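Local coordinates for hypothetical protein MerP (Cupriavidus metallidurans, PDB 1OSD) that binds mercury in the periplasm, probably as a small carrier of the metal ion in bacterial mercury resistance, and is captured here in its oxidized form, at residues 12-15 against 16-19; 52-55 against 56-60. All blocks are in the same frame, centred on the assembly; numbering follows the deposited sequence. Where two conformers were deposited one is given.

Contact 1 (12-15 against 16-19)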
ATOM      1  N   MET A  12       3.558   1.903 -10.445  1.00 36.24           N
ATOM      2  CA  MET A  12       4.759   1.338  -9.877  1.00 37.13           C
ATOM      3  C   MET A  12       5.646   0.674 -10.978  1.00 37.64           C
ATOM      4  O   MET A  12       5.749  -0.550 -11.086  1.00 36.72           O
ATOM      5  CB  MET A  12       4.336   0.343  -8.772  1.00 37.40           C
ATOM      6  CG  MET A  12       5.433  -0.143  -7.849  0.50 39.02           C
ATOM      7  SD  MET A  12       5.263  -1.871  -7.436  0.50 36.08           S
ATOM      8  CE  MET A  12       3.801  -1.764  -6.377  0.50 36.79           C
ATOM      9  N   THR A  13       6.251   1.523 -11.819  1.00 37.33           N
ATOM     10  CA  THR A  13       6.966   1.090 -12.991  1.00 38.41           C
ATOM     11  C   THR A  13       8.468   1.362 -12.962  1.00 36.78           C
ATOM     12  O   THR A  13       9.151   0.999 -13.905  1.00 37.06           O
ATOM     13  CB  THR A  13       6.381   1.760 -14.260  1.00 39.40           C
ATOM     14  OG1 THR A  13       6.472   3.217 -14.152  1.00 44.28           O
ATOM     15  CG2 THR A  13       4.932   1.367 -14.411  1.00 38.82           C
ATOM     16  N   CYS A  14       8.950   2.059 -11.926  1.00 35.81           N
ATOM     17  CA  CYS A  14      10.342   2.495 -11.822  1.00 35.61           C
ATOM     18  C   CYS A  14      10.945   1.594 -10.742  1.00 35.15           C
ATOM     19  O   CYS A  14      10.188   1.139  -9.835  1.00 33.03           O
ATOM     20  CB  CYS A  14      10.495   4.008 -11.401  1.00 35.84           C
ATOM     21  SG  CYS A  14      10.298   4.420  -9.645  1.00 39.31           S
ATOM     22  N   SER A  15      12.257   1.314 -10.878  1.00 32.01           N
ATOM     23  CA  SER A  15      12.907   0.303 -10.077  1.00 33.46           C
ATOM     24  C   SER A  15      12.844   0.559  -8.570  1.00 35.18           C
ATOM     25  O   SER A  15      12.822  -0.386  -7.869  1.00 35.61           O
ATOM     26  CB  SER A  15      14.379   0.109 -10.487  1.00 34.14           C
ATOM     27  OG  SER A  15      15.010   1.231 -10.079  1.00 32.26           O
ATOM     28  N   ALA A  16      12.820   1.845  -8.113  1.00 34.81           N
ATOM     29  CA  ALA A  16      12.782   2.123  -6.699  1.00 36.02           C
ATOM     30  C   ALA A  16      11.300   2.330  -6.147  1.00 35.27           C
ATOM     31  O   ALA A  16      11.091   2.499  -4.980  1.00 33.72           O
ATOM     32  CB  ALA A  16      13.565   3.345  -6.469  1.00 36.72           C
ATOM     33  N   CYS A  17      10.361   2.388  -7.063  1.00 36.01           N
ATOM     34  CA  CYS A  17       8.936   2.605  -6.845  1.00 37.55           C
ATOM     35  C   CYS A  17       8.355   1.648  -5.842  1.00 38.69           C
ATOM     36  O   CYS A  17       7.476   2.047  -5.051  1.00 36.96           O
ATOM     37  CB  CYS A  17       8.153   2.545  -8.197  1.00 38.89           C
ATOM     38  SG  CYS A  17       8.326   4.061  -9.248  1.00 43.76           S
ATOM     39  N   PRO A  18       8.766   0.352  -5.855  1.00 39.04           N
ATOM     40  CA  PRO A  18       8.291  -0.555  -4.769  1.00 38.39           C
ATOM     41  C   PRO A  18       8.610   0.029  -3.392  1.00 36.70           C
ATOM     42  O   PRO A  18       7.767  -0.003  -2.481  1.00 35.45           O
ATOM     43  CB  PRO A  18       9.016  -1.881  -5.070  1.00 36.86           C
ATOM     44  CG  PRO A  18       9.045  -1.840  -6.594  1.00 40.91           C
ATOM     45  CD  PRO A  18       9.541  -0.397  -6.871  1.00 40.12           C
ATOM     46  N   ILE A  19       9.803   0.577  -3.255  1.00 34.35           N
ATOM     47  CA  ILE A  19      10.201   1.092  -1.967  1.00 36.16           C
ATOM     48  C   ILE A  19       9.540   2.408  -1.599  1.00 35.35           C
ATOM     49  O   ILE A  19       9.205   2.637  -0.424  1.00 35.71           O
ATOM     50  CB  ILE A  19      11.721   1.087  -1.867  1.00 36.66           C
ATOM     51  CG1 ILE A  19      12.178  -0.416  -1.735  1.00 40.58           C
ATOM     52  CG2 ILE A  19      12.198   2.017  -0.733  1.00 38.24           C
ATOM     53  CD1 ILE A  19      13.515  -0.640  -1.202  1.00 45.00           C
TER
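The loop that probably binds the metal in this heavy-metal-associated fold is closed here by a disulfide between Cys14 and Cys17, the two cysteines of a CxxC motif at the start of a helix. Cys14 SG and Cys17 SG are 2.0 Å apart, and the bridge twists in the right-handed sense, with a torsion of 108° about the sulfur-sulfur bond. Cys17 has SG beside its own backbone N and anti to its carbonyl carbon (chi1 -76°), which turns the sulfur back to meet Cys14. In relatives with this motif the reduced pair grips the metal ion, so with both sulfurs joined the site is probably unable to take up mercury in the usual way. The backbone reinforces the bridge: residues 14 to 17 form a type I beta turn, and Cys17 N donates to Cys14 O at 3.0 Å. That bond is bent (142° at the hydrogen), and its donor stands well above the carbonyl plane. Pro18, with no N-H to give, sets its ring against the turn, CD lying 3.4 Å from both Cys14 O and Ser15 O. Met12 borders the turn from the buried side. Its CG packs 3.8 Å from Cys17 CB, and SD reaches Pro18 CG at 3.9 Å, at one corner of the ring; both distances belong to one of two modelled conformers and are correspondingly less certain. The loop leads from strand 2-8 into helix 17-26, while side chains from other loops touch it: Tyr66 touches Cys17, Phe38 meets Pro18, and Arg41, just before strand 42-48, lies against Thr13.

Contact 2 (52-55 against 56-60); sequences TSVQ and KLTKA
The flat groups are peptide carbonyls, and that of Gln55 takes two donors on one face of its plane: Lys59 N at 2.9 Å, tilted 29° from the plane, and the hydroxyl of Thr58, whose OG1 stands higher above it at 3.2 Å. The carbonyl of Ser53, by contrast, receives Leu57 N within its plane. These are the bonds of the first turns of helix 54-63, the second helix of a ferredoxin-like heavy-metal-associated domain, with Ser53 at the N-cap. Between them, Thr58 N donates to Val54 O at 2.9 Å, completing three successive i to i+4 backbone bonds. Thr58 is thus held twice, by N to Val54 O and by OG1 to Gln55 O; the second bond follows from the torsion, which sets OG1 between the backbone N and the carbonyl carbon (chi1 66°), pointing back down the helix. Its methyl CG2 lies by Val54, 3.9 Å from Val54 CG1. Leu57 swings CG in over the helix start, 3.4 Å from Ser53 O. On the buried side Leu57 rests on Val5, Val45 and Phe47, Val54 on Val5 and Phe47, and Thr58 on Leu7, so this face of the helix lies on strands 2-8 and 42-48. The outer side carries charge, and the amine of Lys59 pairs with Asp63 one turn on. Ahead of the N-cap the side chain of Thr52 crosses that of Lys56, with OG1 3.4 Å from Lys56 CB.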
ATOM      1  N   THR A  52      -6.794   2.263  11.204  1.00 36.89           N
ATOM      2  CA  THR A  52      -6.753   2.817   9.877  1.00 36.46           C
ATOM      3  C   THR A  52      -7.650   2.047   8.927  1.00 36.63           C
ATOM      4  O   THR A  52      -8.366   1.124   9.352  1.00 35.77           O
ATOM      5  CB  THR A  52      -5.237   2.948   9.389  1.00 37.89           C
ATOM      6  OG1 THR A  52      -5.166   3.757   8.212  1.00 36.26           O
ATOM      7  CG2 THR A  52      -4.574   1.593   8.997  1.00 35.63           C
ATOM      8  N   SER A  53      -7.650   2.420   7.646  1.00 36.61           N
ATOM      9  CA  SER A  53      -8.558   1.771   6.684  1.00 36.83           C
ATOM     10  C   SER A  53      -8.008   1.767   5.294  1.00 36.57           C
ATOM     11  O   SER A  53      -6.992   2.409   5.022  1.00 36.07           O
ATOM     12  CB  SER A  53      -9.922   2.508   6.708  1.00 39.12           C
ATOM     13  OG  SER A  53      -9.726   3.795   6.246  1.00 37.34           O
ATOM     14  N   VAL A  54      -8.661   1.050   4.390  1.00 36.76           N
ATOM     15  CA  VAL A  54      -8.177   0.896   3.037  1.00 38.84           C
ATOM     16  C   VAL A  54      -8.108   2.238   2.338  1.00 39.66           C
ATOM     17  O   VAL A  54      -7.151   2.475   1.556  1.00 41.65           O
ATOM     18  CB  VAL A  54      -9.072  -0.137   2.212  1.00 39.45           C
ATOM     19  CG1 VAL A  54      -8.825  -0.055   0.729  1.00 44.81           C
ATOM     20  CG2 VAL A  54      -8.944  -1.601   2.793  1.00 38.21           C
ATOM     21  N   GLN A  55      -9.084   3.115   2.606  1.00 40.09           N
ATOM     22  CA  GLN A  55      -9.074   4.437   2.035  1.00 41.04           C
ATOM     23  C   GLN A  55      -7.896   5.278   2.495  1.00 39.24           C
ATOM     24  O   GLN A  55      -7.328   6.000   1.720  1.00 36.60           O
ATOM     25  CB  GLN A  55     -10.441   5.125   2.193  1.00 42.79           C
ATOM     26  CG  GLN A  55     -10.475   6.508   2.854  1.00 50.64           C
ATOM     27  CD  GLN A  55      -9.978   7.649   1.970  1.00 61.07           C
ATOM     28  OE1 GLN A  55     -10.067   7.572   0.710  1.00 71.97           O
ATOM     29  NE2 GLN A  55      -9.418   8.696   2.604  1.00 58.97           N
ATOM     30  N   LYS A  56      -7.511   5.165   3.767  1.00 38.17           N
ATOM     31  CA  LYS A  56      -6.370   5.885   4.249  1.00 37.41           C
ATOM     32  C   LYS A  56      -5.109   5.325   3.633  1.00 35.79           C
ATOM     33  O   LYS A  56      -4.157   6.035   3.435  1.00 33.21           O
ATOM     34  CB  LYS A  56      -6.304   5.812   5.778  1.00 37.69           C
ATOM     35  CG  LYS A  56      -7.410   6.629   6.558  1.00 42.53           C
ATOM     36  CD  LYS A  56      -7.222   8.174   6.540  1.00 49.93           C
ATOM     37  CE  LYS A  56      -8.360   8.932   7.300  1.00 49.80           C
ATOM     38  NZ  LYS A  56      -8.577   8.257   8.625  1.00 55.83           N
ATOM     39  N   LEU A  57      -5.044   4.030   3.381  1.00 35.77           N
ATOM     40  CA  LEU A  57      -3.918   3.441   2.668  1.00 35.56           C
ATOM     41  C   LEU A  57      -3.771   3.894   1.190  1.00 35.40           C
ATOM     42  O   LEU A  57      -2.687   4.252   0.663  1.00 30.12           O
ATOM     43  CB  LEU A  57      -4.020   1.857   2.732  1.00 35.11           C
ATOM     44  CG  LEU A  57      -3.970   1.241   4.093  1.00 40.03           C
ATOM     45  CD1 LEU A  57      -4.159  -0.279   3.922  1.00 41.17           C
ATOM     46  CD2 LEU A  57      -2.639   1.566   4.932  1.00 40.93           C
ATOM     47  N   THR A  58      -4.898   3.879   0.506  1.00 37.30           N
ATOM     48  CA  THR A  58      -4.866   4.268  -0.902  1.00 36.98           C
ATOM     49  C   THR A  58      -4.623   5.792  -0.988  1.00 37.87           C
ATOM     50  O   THR A  58      -3.975   6.251  -1.957  1.00 38.34           O
ATOM     51  CB  THR A  58      -6.123   3.830  -1.657  1.00 37.09           C
ATOM     52  OG1 THR A  58      -7.176   4.554  -1.126  1.00 33.99           O
ATOM     53  CG2 THR A  58      -6.519   2.250  -1.490  1.00 38.93           C
ATOM     54  N   LYS A  59      -5.047   6.576   0.025  1.00 38.63           N
ATOM     55  CA  LYS A  59      -4.642   7.991   0.064  1.00 36.72           C
ATOM     56  C   LYS A  59      -3.144   8.061   0.277  1.00 36.84           C
ATOM     57  O   LYS A  59      -2.471   8.799  -0.371  1.00 38.52           O
ATOM     58  CB  LYS A  59      -5.396   8.816   1.091  1.00 40.62           C
ATOM     59  CG  LYS A  59      -4.690  10.104   1.575  1.00 41.20           C
ATOM     60  CD  LYS A  59      -5.209  11.500   1.031  1.00 52.12           C
ATOM     61  CE  LYS A  59      -5.275  12.601   2.203  1.00 56.73           C
ATOM     62  NZ  LYS A  59      -4.016  12.793   3.055  1.00 54.56           N
ATOM     63  N   ALA A  60      -2.553   7.296   1.175  1.00 36.41           N
ATOM     64  CA  ALA A  60      -1.128   7.450   1.360  1.00 37.34           C
ATOM     65  C   ALA A  60      -0.325   7.229   0.044  1.00 36.15           C
ATOM     66  O   ALA A  60       0.764   7.839  -0.190  1.00 34.31           O
ATOM     67  CB  ALA A  60      -0.666   6.441   2.435  1.00 37.41           C
TER

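In the fold
Contacts 1 and 2 are the starts of the two helices, 17-26 and 54-63, that pack on the four-stranded antiparallel sheet of this ferredoxin-like domain. They lie on opposite sides of the chain's centre, their own centres about 19 Å apart and their nearest atoms about 10 Å apart, without touching. The centre of contact 1, which holds the cysteine pair of the probable mercury site, is about 12 Å from the chain's centre; that of contact 2, which is structural packing away from the site, is about 8 Å from it. Helix 17-26 runs from contact 1 toward the loop whose Val28 touches Thr52 and Ala60 of contact 2.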